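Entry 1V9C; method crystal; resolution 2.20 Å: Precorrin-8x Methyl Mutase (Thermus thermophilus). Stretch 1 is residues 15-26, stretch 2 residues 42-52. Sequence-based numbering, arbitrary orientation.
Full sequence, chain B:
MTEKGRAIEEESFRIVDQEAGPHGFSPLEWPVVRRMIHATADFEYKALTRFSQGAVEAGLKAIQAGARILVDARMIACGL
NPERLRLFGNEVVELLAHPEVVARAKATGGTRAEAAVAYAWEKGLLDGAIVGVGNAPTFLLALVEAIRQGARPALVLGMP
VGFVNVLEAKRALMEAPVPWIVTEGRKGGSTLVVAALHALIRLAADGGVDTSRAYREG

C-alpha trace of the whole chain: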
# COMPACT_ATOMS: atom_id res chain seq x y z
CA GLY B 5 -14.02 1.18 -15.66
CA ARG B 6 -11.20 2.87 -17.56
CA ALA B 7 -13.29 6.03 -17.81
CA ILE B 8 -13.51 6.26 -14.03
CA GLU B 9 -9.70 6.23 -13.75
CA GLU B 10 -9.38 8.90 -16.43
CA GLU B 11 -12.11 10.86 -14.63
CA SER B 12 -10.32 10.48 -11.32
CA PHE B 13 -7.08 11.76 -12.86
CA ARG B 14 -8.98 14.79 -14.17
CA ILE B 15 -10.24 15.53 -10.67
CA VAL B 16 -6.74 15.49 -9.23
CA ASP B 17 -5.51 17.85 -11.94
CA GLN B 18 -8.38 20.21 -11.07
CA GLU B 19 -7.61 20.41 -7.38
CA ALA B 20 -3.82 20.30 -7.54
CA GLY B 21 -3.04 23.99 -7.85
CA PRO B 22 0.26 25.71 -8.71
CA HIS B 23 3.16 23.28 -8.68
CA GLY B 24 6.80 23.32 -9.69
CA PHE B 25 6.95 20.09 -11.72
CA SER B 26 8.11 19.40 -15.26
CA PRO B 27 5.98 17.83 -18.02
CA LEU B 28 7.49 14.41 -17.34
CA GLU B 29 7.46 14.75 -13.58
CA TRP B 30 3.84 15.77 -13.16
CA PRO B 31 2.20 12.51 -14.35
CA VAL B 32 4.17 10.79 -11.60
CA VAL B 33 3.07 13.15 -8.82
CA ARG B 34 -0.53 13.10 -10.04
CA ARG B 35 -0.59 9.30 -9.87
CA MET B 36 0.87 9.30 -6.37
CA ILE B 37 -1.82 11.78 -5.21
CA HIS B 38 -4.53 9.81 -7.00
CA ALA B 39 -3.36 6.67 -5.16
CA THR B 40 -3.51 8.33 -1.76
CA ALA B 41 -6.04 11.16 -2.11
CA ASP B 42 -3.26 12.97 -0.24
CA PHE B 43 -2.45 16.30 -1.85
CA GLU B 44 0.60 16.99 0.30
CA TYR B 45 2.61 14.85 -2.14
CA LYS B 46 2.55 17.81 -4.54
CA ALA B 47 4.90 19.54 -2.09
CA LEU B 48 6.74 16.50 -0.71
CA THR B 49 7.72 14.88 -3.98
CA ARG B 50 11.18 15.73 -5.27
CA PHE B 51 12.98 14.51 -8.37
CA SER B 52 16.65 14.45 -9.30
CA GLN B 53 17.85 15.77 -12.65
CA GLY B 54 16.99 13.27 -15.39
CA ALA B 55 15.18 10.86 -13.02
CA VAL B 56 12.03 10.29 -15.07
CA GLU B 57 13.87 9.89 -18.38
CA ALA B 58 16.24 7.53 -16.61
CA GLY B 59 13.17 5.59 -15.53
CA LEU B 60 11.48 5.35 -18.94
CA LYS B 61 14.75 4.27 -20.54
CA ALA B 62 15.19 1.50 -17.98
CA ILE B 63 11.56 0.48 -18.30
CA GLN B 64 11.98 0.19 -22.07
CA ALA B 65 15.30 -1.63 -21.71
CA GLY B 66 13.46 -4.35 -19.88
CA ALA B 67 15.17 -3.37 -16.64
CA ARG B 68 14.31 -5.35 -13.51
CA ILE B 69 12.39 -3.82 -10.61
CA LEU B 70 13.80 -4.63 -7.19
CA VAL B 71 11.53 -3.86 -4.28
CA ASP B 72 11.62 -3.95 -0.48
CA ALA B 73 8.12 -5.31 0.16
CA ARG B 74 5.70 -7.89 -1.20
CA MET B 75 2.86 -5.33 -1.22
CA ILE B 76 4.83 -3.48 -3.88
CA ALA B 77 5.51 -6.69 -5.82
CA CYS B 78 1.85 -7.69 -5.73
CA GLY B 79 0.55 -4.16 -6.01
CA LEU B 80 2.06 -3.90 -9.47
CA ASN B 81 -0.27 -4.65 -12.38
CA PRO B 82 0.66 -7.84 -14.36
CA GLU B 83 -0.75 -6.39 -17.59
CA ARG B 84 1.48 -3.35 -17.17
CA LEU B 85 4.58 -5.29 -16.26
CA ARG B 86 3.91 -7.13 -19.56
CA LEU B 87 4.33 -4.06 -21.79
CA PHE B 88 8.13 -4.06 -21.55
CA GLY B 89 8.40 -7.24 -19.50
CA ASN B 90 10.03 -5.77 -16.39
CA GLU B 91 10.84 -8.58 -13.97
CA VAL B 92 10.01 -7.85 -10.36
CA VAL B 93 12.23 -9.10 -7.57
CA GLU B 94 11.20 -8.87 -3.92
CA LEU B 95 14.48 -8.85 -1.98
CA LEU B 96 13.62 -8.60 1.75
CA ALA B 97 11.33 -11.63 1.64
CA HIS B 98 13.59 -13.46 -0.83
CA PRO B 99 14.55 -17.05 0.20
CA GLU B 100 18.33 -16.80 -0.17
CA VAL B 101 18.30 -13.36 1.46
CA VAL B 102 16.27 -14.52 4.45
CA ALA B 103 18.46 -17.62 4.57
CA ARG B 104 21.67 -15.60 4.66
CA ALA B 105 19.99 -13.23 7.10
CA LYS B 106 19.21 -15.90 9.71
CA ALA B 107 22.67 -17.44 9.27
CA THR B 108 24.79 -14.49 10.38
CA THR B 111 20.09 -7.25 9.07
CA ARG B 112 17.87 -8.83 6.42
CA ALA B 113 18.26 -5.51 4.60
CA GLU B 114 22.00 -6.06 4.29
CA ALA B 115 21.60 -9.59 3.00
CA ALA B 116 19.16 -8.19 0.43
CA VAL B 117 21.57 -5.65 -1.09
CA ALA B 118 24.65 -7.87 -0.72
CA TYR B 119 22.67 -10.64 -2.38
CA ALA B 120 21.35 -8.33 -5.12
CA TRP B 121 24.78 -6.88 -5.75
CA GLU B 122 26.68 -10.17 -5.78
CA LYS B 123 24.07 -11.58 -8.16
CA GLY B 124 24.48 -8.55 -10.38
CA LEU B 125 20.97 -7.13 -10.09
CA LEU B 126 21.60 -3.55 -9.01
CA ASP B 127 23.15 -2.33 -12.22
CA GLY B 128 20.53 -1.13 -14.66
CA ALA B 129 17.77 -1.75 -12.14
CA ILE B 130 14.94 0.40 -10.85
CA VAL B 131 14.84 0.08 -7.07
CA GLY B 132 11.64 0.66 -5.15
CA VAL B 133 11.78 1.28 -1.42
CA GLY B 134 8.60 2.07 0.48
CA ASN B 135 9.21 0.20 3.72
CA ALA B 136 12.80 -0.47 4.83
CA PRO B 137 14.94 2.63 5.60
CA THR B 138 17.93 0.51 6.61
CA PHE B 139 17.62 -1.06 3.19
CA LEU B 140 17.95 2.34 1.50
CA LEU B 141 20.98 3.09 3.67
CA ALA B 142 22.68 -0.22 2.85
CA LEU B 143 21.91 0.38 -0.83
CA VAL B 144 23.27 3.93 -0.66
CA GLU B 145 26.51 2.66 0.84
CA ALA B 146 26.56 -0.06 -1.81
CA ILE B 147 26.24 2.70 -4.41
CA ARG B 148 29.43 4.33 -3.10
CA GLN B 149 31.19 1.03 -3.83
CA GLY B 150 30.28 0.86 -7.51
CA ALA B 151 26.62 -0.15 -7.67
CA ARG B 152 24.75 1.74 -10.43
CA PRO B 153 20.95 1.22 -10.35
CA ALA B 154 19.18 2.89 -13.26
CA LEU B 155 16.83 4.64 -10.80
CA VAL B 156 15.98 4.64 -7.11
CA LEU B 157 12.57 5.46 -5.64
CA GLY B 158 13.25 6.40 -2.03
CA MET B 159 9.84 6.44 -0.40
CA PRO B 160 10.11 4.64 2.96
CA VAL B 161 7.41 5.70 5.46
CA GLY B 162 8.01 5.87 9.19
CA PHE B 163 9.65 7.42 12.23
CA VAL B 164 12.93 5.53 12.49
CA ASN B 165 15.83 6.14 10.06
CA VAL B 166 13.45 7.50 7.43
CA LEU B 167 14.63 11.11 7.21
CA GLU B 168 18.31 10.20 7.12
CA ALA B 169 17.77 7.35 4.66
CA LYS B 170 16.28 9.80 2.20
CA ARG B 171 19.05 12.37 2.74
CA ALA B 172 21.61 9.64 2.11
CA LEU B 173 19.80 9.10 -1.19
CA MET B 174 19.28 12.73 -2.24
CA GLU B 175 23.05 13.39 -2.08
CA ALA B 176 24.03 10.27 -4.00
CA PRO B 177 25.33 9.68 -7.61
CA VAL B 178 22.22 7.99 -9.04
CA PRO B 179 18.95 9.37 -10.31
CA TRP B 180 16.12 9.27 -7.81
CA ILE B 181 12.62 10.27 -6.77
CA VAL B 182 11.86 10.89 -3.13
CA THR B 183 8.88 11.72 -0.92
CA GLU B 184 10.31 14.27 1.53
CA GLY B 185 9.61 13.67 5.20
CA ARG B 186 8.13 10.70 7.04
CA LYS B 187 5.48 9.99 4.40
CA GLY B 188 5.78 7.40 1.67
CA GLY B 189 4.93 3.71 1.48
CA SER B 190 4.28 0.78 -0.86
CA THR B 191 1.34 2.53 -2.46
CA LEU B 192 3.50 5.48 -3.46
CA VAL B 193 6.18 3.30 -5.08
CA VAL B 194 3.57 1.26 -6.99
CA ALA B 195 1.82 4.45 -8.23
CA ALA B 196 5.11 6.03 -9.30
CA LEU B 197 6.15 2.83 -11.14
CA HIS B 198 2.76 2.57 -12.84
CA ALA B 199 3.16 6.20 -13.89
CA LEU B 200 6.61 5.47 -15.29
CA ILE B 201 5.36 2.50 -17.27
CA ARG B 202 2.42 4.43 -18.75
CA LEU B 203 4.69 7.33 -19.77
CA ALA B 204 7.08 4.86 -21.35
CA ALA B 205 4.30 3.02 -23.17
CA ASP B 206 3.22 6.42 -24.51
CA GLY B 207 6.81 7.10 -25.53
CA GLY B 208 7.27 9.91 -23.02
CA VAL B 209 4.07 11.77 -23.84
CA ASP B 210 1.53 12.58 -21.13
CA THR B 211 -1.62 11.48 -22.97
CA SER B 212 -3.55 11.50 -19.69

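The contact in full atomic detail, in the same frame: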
# COMPACT_ATOMS: atom_id res chain seq x y z
N ILE B 15 -9.92 14.94 -11.97
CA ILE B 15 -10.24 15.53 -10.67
C ILE B 15 -8.99 15.95 -9.89
O ILE B 15 -8.98 17.00 -9.26
CB ILE B 15 -11.07 14.55 -9.82
CG1 ILE B 15 -12.43 14.32 -10.51
CG2 ILE B 15 -11.21 15.06 -8.38
CD1 ILE B 15 -13.41 13.51 -9.71
N VAL B 16 -7.95 15.13 -9.94
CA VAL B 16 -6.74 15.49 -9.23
C VAL B 16 -6.08 16.69 -9.91
O VAL B 16 -5.53 17.56 -9.25
CB VAL B 16 -5.72 14.37 -9.21
CG1 VAL B 16 -4.42 14.89 -8.60
CG2 VAL B 16 -6.25 13.19 -8.41
N ASP B 17 -6.12 16.73 -11.24
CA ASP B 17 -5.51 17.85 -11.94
C ASP B 17 -6.24 19.15 -11.62
O ASP B 17 -5.63 20.20 -11.57
CB ASP B 17 -5.50 17.63 -13.45
CG ASP B 17 -4.23 16.94 -13.92
OD1 ASP B 17 -3.19 17.11 -13.27
OD2 ASP B 17 -4.28 16.25 -14.96
N GLN B 18 -7.55 19.05 -11.38
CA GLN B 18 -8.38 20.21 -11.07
C GLN B 18 -8.15 20.81 -9.69
O GLN B 18 -8.31 22.01 -9.50
CB GLN B 18 -9.84 19.85 -11.17
CG GLN B 18 -10.39 19.79 -12.55
CD GLN B 18 -11.83 19.36 -12.54
OE1 GLN B 18 -12.42 19.17 -11.47
NE2 GLN B 18 -12.42 19.20 -13.73
N GLU B 19 -7.80 19.96 -8.74
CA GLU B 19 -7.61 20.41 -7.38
C GLU B 19 -6.17 20.45 -6.91
O GLU B 19 -5.89 20.62 -5.72
CB GLU B 19 -8.44 19.51 -6.47
CG GLU B 19 -9.69 18.98 -7.17
CD GLU B 19 -10.56 18.18 -6.23
OE1 GLU B 19 -10.01 17.61 -5.27
OE2 GLU B 19 -11.79 18.12 -6.46
N ALA B 20 -5.24 20.29 -7.85
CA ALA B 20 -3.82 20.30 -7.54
C ALA B 20 -3.36 21.70 -7.16
O ALA B 20 -2.91 21.93 -6.04
CB ALA B 20 -3.01 19.79 -8.73
N GLY B 21 -3.48 22.63 -8.11
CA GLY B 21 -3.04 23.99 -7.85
C GLY B 21 -1.65 24.19 -8.40
O GLY B 21 -1.05 23.28 -8.97
N PRO B 22 -1.09 25.40 -8.22
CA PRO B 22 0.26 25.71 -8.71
C PRO B 22 1.29 24.71 -8.21
O PRO B 22 1.31 24.38 -7.02
CB PRO B 22 0.51 27.11 -8.16
CG PRO B 22 -0.88 27.70 -8.07
CD PRO B 22 -1.66 26.54 -7.50
N HIS B 23 2.14 24.23 -9.10
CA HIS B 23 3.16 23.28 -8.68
C HIS B 23 4.42 23.49 -9.51
O HIS B 23 4.34 23.96 -10.64
CB HIS B 23 2.67 21.85 -8.88
CG HIS B 23 2.53 21.45 -10.31
ND1 HIS B 23 3.61 21.26 -11.14
CD2 HIS B 23 1.43 21.21 -11.07
CE1 HIS B 23 3.19 20.91 -12.34
NE2 HIS B 23 1.87 20.88 -12.33
N GLY B 24 5.56 23.14 -8.95
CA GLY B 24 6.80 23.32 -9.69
C GLY B 24 7.33 22.06 -10.35
O GLY B 24 8.51 21.76 -10.22
N PHE B 25 6.48 21.32 -11.06
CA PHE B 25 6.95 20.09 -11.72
C PHE B 25 7.03 20.20 -13.23
O PHE B 25 6.31 20.97 -13.84
CB PHE B 25 6.07 18.89 -11.31
CG PHE B 25 6.24 18.49 -9.87
CD1 PHE B 25 5.30 18.83 -8.92
CD2 PHE B 25 7.41 17.86 -9.46
CE1 PHE B 25 5.51 18.57 -7.58
CE2 PHE B 25 7.63 17.60 -8.12
CZ PHE B 25 6.68 17.96 -7.18
N SER B 26 7.92 19.40 -13.82
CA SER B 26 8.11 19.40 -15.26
C SER B 26 7.01 18.61 -15.94
O SER B 26 6.14 18.04 -15.28
CB SER B 26 9.46 18.77 -15.61
OG SER B 26 9.37 17.35 -15.73
N ASP B 42 -4.01 12.13 -1.17
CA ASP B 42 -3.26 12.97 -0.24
C ASP B 42 -2.51 14.00 -1.05
O ASP B 42 -1.46 13.70 -1.62
CB ASP B 42 -2.25 12.17 0.56
CG ASP B 42 -1.53 13.01 1.60
OD1 ASP B 42 -1.35 14.22 1.37
OD2 ASP B 42 -1.14 12.48 2.66
N PHE B 43 -3.04 15.22 -1.08
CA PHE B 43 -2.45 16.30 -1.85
C PHE B 43 -1.12 16.86 -1.37
O PHE B 43 -0.47 17.61 -2.10
CB PHE B 43 -3.47 17.45 -2.02
CG PHE B 43 -4.50 17.18 -3.06
CD1 PHE B 43 -5.64 16.46 -2.76
CD2 PHE B 43 -4.29 17.56 -4.38
CE1 PHE B 43 -6.55 16.14 -3.74
CE2 PHE B 43 -5.20 17.23 -5.37
CZ PHE B 43 -6.33 16.53 -5.05
N GLU B 44 -0.68 16.49 -0.17
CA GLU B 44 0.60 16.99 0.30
C GLU B 44 1.77 16.49 -0.53
O GLU B 44 2.84 17.08 -0.48
CB GLU B 44 0.83 16.63 1.77
CG GLU B 44 2.10 17.29 2.32
CD GLU B 44 2.24 17.15 3.83
OE1 GLU B 44 3.16 17.79 4.40
OE2 GLU B 44 1.44 16.42 4.46
N TYR B 45 1.56 15.41 -1.29
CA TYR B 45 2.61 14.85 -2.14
C TYR B 45 3.03 15.81 -3.25
O TYR B 45 4.07 15.64 -3.88
CB TYR B 45 2.15 13.49 -2.73
CG TYR B 45 2.22 12.38 -1.71
CD1 TYR B 45 1.07 11.87 -1.12
CD2 TYR B 45 3.46 11.94 -1.24
CE1 TYR B 45 1.15 10.96 -0.07
CE2 TYR B 45 3.55 11.04 -0.19
CZ TYR B 45 2.39 10.56 0.39
OH TYR B 45 2.49 9.69 1.46
N LYS B 46 2.21 16.82 -3.52
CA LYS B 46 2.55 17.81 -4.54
C LYS B 46 3.78 18.59 -4.04
O LYS B 46 4.65 18.97 -4.82
CB LYS B 46 1.40 18.81 -4.72
CG LYS B 46 1.58 19.74 -5.90
CD LYS B 46 0.48 20.80 -5.96
CE LYS B 46 0.68 21.90 -4.93
NZ LYS B 46 -0.47 22.85 -4.92
N ALA B 47 3.82 18.81 -2.74
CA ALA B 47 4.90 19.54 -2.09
C ALA B 47 6.03 18.66 -1.56
O ALA B 47 7.16 19.11 -1.44
CB ALA B 47 4.32 20.38 -0.95
N LEU B 48 5.73 17.41 -1.25
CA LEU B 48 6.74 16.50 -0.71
C LEU B 48 7.55 15.76 -1.76
O LEU B 48 8.66 15.32 -1.48
CB LEU B 48 6.07 15.48 0.20
CG LEU B 48 5.17 16.02 1.32
CD1 LEU B 48 4.68 14.84 2.16
CD2 LEU B 48 5.94 17.04 2.19
N THR B 49 7.01 15.63 -2.96
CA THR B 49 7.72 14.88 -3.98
C THR B 49 8.82 15.65 -4.68
O THR B 49 8.58 16.71 -5.25
CB THR B 49 6.74 14.31 -5.01
OG1 THR B 49 5.73 13.56 -4.32
CG2 THR B 49 7.46 13.41 -5.98
N ARG B 50 10.02 15.10 -4.65
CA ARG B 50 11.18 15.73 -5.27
C ARG B 50 11.89 14.79 -6.23
O ARG B 50 12.08 13.61 -5.94
CB ARG B 50 12.14 16.21 -4.18
CG ARG B 50 13.14 17.24 -4.67
CD ARG B 50 13.42 18.28 -3.60
NE ARG B 50 14.79 18.22 -3.11
CZ ARG B 50 15.28 19.02 -2.17
NH1 ARG B 50 14.50 19.94 -1.61
NH2 ARG B 50 16.54 18.90 -1.78
N PHE B 51 12.29 15.32 -7.38
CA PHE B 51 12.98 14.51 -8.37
C PHE B 51 14.43 14.96 -8.53
O PHE B 51 14.79 16.08 -8.19
CB PHE B 51 12.30 14.63 -9.73
CG PHE B 51 10.88 14.17 -9.74
CD1 PHE B 51 9.88 14.93 -9.15
CD2 PHE B 51 10.54 12.96 -10.34
CE1 PHE B 51 8.56 14.50 -9.17
CE2 PHE B 51 9.21 12.52 -10.36
CZ PHE B 51 8.23 13.30 -9.78
N SER B 52 15.27 14.08 -9.05
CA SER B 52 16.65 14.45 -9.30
C SER B 52 16.69 14.70 -10.80
O SER B 52 15.82 14.22 -11.54
CB SER B 52 17.61 13.31 -8.95
OG SER B 52 17.56 12.29 -9.93

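The first stretch enters the contact as the end of a helix, and its early residues contribute little. Ile 15, Asp 17 and Gln 18 have no atom within contact range of the second stretch. Val 16, on the same helix, does reach it: its CG1 lies 4.1 Å from CE2 of Phe 43, an apolar contact between side chains, and its carbonyl O sits 3.9 Å from the same CE2, at the edge of the ring and near its plane.

Phe 43 points its CA-to-CB bond toward the first stretch, and its ring also makes the next contacts. The carbonyl O of Glu 19 is 3.5 Å from Phe 43 CE2, and Glu 19 OE1 is 3.8 Å from Phe 43 CZ. The N of Ala 20 approaches Phe 43 CE2 at 3.9 Å. The ring thus meets both backbone and side-chain atoms here.

At Ala 20 the contact changes from packing to polar bonding. The Lys 46 side chain leaves its backbone sideways, but its end comes nearer the first stretch, and NZ donates a hydrogen bond to Ala 20 O at 2.8 Å. A second, weak hydrogen bond runs from Lys 46 NZ to Pro 22 O at 3.1 Å. One amine therefore joins two carbonyls that flank Gly 21. Gly 21 leaves helical geometry with phi/psi of 97/-179°; at these angles a CB would be jammed against the preceding carbonyl O, so the backbone path itself calls for glycine.

His 23 packs its CB 3.8 Å from Lys 46 CD, along the aliphatic part of the lysine. The end of the imidazole leads away from the second stretch, and ND1 instead accepts a hydrogen bond from Phe 25 N (2.9 Å, N-H...acceptor angle 153°), a local link between the two residues.

Phe 25, with chi1 of -69° (m), points toward the second stretch and meets it where the helix gives way to a strand at Thr 49. Its CE1 is 2.9 Å from Lys 46 O and its CZ 3.0 Å from Thr 49 O; both oxygens lie at the ring edge, near its plane, so they face the rim of C-H groups. Phe 25 CE2 comes within 3.4 Å of Phe 51 CE1. The two ring centroids are 5.6 Å apart and the planes meet at 74°, an oblique aromatic pair. Ser 26 lies out of reach, and the contact closes at Phe 25.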